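Thiamine-monophosphate kinase (Stenotrophomonas maltophilia, PDB 6XEP) probably phosphorylates thiamine monophosphate with ATP and magnesium to give thiamine diphosphate, the active form of vitamin B1. Local coordinates at residues Q149-D154 against H219-V224. Numbering follows the deposited sequence.
Sequences QALRRD and HAAVDV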
loop_
_atom_site.group_PDB
_atom_site.type_symbol
_atom_site.label_atom_id
_atom_site.label_comp_id
_atom_site.label_asym_id
_atom_site.label_seq_id
_atom_site.Cartn_x
_atom_site.Cartn_y
_atom_site.Cartn_z
ATOM N N GLN A 149 -13.935 -13.162 15.334
ATOM C CA GLN A 149 -14.869 -12.048 15.273
ATOM C C GLN A 149 -15.037 -11.478 13.873
ATOM O O GLN A 149 -15.938 -10.662 13.672
ATOM C CB GLN A 149 -14.418 -10.921 16.206
ATOM C CG GLN A 149 -14.523 -11.257 17.690
ATOM C CD GLN A 149 -15.967 -11.405 18.123
ATOM O OE1 GLN A 149 -16.457 -12.523 18.310
ATOM N NE2 GLN A 149 -16.669 -10.272 18.264
ATOM N N ALA A 150 -14.191 -11.863 12.918
ATOM C CA ALA A 150 -14.295 -11.312 11.572
ATOM C C ALA A 150 -15.602 -11.735 10.918
ATOM O O ALA A 150 -16.055 -12.870 11.076
ATOM C CB ALA A 150 -13.116 -11.765 10.707
ATOM N N LEU A 151 -16.230 -10.805 10.209
ATOM C CA LEU A 151 -17.360 -11.150 9.369
ATOM C C LEU A 151 -16.860 -11.767 8.072
ATOM O O LEU A 151 -15.798 -11.397 7.547
ATOM C CB LEU A 151 -18.202 -9.918 9.038
ATOM C CG LEU A 151 -18.793 -9.174 10.235
ATOM C CD1 LEU A 151 -19.315 -7.831 9.763
ATOM C CD2 LEU A 151 -19.898 -10.017 10.820
ATOM N N ARG A 152 -17.661 -12.673 7.537
ATOM C CA ARG A 152 -17.279 -13.467 6.376
ATOM C C ARG A 152 -18.413 -13.472 5.363
ATOM O O ARG A 152 -19.561 -13.165 5.690
ATOM C CB ARG A 152 -16.933 -14.908 6.773
ATOM C CG ARG A 152 -15.692 -15.028 7.657
ATOM C CD ARG A 152 -15.490 -16.471 8.070
ATOM N NE ARG A 152 -15.325 -17.348 6.910
ATOM C CZ ARG A 152 -14.156 -17.636 6.339
ATOM N NH1 ARG A 152 -13.027 -17.111 6.804
ATOM N NH2 ARG A 152 -14.107 -18.458 5.293
ATOM N N ARG A 153 -18.070 -13.814 4.120
ATOM C CA ARG A 153 -19.044 -13.898 3.037
ATOM C C ARG A 153 -19.670 -15.275 2.885
ATOM O O ARG A 153 -20.651 -15.411 2.140
ATOM C CB ARG A 153 -18.387 -13.520 1.708
ATOM C CG ARG A 153 -17.786 -12.123 1.656
ATOM C CD ARG A 153 -17.035 -11.902 0.351
ATOM N NE ARG A 153 -16.519 -10.534 0.260
ATOM C CZ ARG A 153 -15.955 -10.022 -0.827
ATOM N NH1 ARG A 153 -15.823 -10.762 -1.918
ATOM N NH2 ARG A 153 -15.521 -8.763 -0.824
ATOM N N ASP A 154 -19.132 -16.300 3.548
ATOM C CA ASP A 154 -19.482 -17.681 3.240
ATOM C C ASP A 154 -20.404 -18.314 4.276
ATOM O O ASP A 154 -20.635 -19.530 4.230
ATOM C CB ASP A 154 -18.208 -18.527 3.072
ATOM C CG ASP A 154 -17.404 -18.653 4.359
ATOM O OD1 ASP A 154 -17.595 -17.835 5.272
ATOM O OD2 ASP A 154 -16.565 -19.571 4.463
ATOM N N HIS A 219 -24.968 -13.109 10.084
ATOM C CA HIS A 219 -24.294 -14.346 9.705
ATOM C C HIS A 219 -23.219 -14.138 8.654
ATOM O O HIS A 219 -22.166 -14.788 8.707
ATOM C CB HIS A 219 -25.315 -15.356 9.172
ATOM C CG HIS A 219 -26.166 -15.977 10.235
ATOM N ND1 HIS A 219 -27.400 -16.533 9.968
ATOM C CD2 HIS A 219 -25.950 -16.162 11.557
ATOM C CE1 HIS A 219 -27.918 -17.011 11.087
ATOM N NE2 HIS A 219 -27.052 -16.811 12.064
ATOM N N ALA A 220 -23.481 -13.272 7.680
ATOM C CA ALA A 220 -22.560 -13.014 6.583
ATOM C C ALA A 220 -22.713 -11.563 6.167
ATOM O O ALA A 220 -23.763 -10.950 6.373
ATOM C CB ALA A 220 -22.825 -13.948 5.399
ATOM N N ALA A 221 -21.657 -11.013 5.578
ATOM C CA ALA A 221 -21.698 -9.623 5.151
ATOM C C ALA A 221 -20.754 -9.417 3.975
ATOM O O ALA A 221 -19.796 -10.164 3.782
ATOM C CB ALA A 221 -21.316 -8.668 6.304
ATOM N N VAL A 222 -21.019 -8.356 3.215
ATOM C CA VAL A 222 -20.169 -7.959 2.100
ATOM C C VAL A 222 -20.370 -6.466 1.925
ATOM O O VAL A 222 -21.432 -5.937 2.245
ATOM C CB VAL A 222 -20.533 -8.758 0.818
ATOM C CG1 VAL A 222 -21.962 -8.433 0.353
ATOM C CG2 VAL A 222 -19.546 -8.474 -0.291
ATOM N N ASP A 223 -19.351 -5.766 1.428
ATOM C CA ASP A 223 -19.627 -4.377 1.109
ATOM C C ASP A 223 -20.044 -4.253 -0.351
ATOM O O ASP A 223 -19.638 -5.046 -1.212
ATOM C CB ASP A 223 -18.473 -3.439 1.491
ATOM C CG ASP A 223 -17.352 -3.421 0.511
ATOM O OD1 ASP A 223 -17.050 -4.486 -0.067
ATOM O OD2 ASP A 223 -16.739 -2.313 0.371
ATOM N N VAL A 224 -20.954 -3.323 -0.596
ATOM C CA VAL A 224 -21.566 -3.145 -1.905
ATOM C C VAL A 224 -20.798 -2.028 -2.597
ATOM O O VAL A 224 -20.994 -0.846 -2.304
ATOM C CB VAL A 224 -23.057 -2.820 -1.809
ATOM C CG1 VAL A 224 -23.653 -2.771 -3.226
ATOM C CG2 VAL A 224 -23.755 -3.871 -0.967
HETATM O O HOH W 1 -19.695 -13.905 9.244
#
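R152 O receives A221 N at 3.0 Å, the single direct hydrogen bond by which the loop 149-154 meets the outermost strand 220-224 of the mixed sheet in the PurM-like C-terminal half of this AIR synthase-related fold. The loop runs between strands 136-145 and 161-165 and crosses the sheet edge at a steep angle, while the other edge of strand 220-224 pairs with strand 277-282. Packing is tight around the R152 carbonyl: A220 CA comes within 3.1 Å of R152 O as a CA-H...O contact, and A220 CB also lies against this oxygen. Beside it, one methyl of L151, CD1, reaches A221 CB at 4.1 Å, both residues buried. R153 packs on the next two strand residues, its CG 3.5 Å from A221 O. The R153 side chain, extended from CG to NE, crosses that of V222 at about a right angle, and V222 CG2 lies 3.5 Å above one face of the guanidinium, offset toward its rim. V222 CG2, anti to its own backbone N, is the branch turned to this face. R153 is a predicted ATP ligand and D223 a predicted magnesium ligand, so the contact probably sets two parts of the active site side by side.

The R152 side is looser: R152 leaves the backbone pointing away from the strand, and its guanidinium grips D154 side-on through NE and NH2, one to each carboxylate oxygen. NH2 also forms a salt bridge with D36 of the second subunit. Between the backbones a water bridges the two segments, accepting from R152 N at 2.9 Å and donating to H219 O at 2.7 Å.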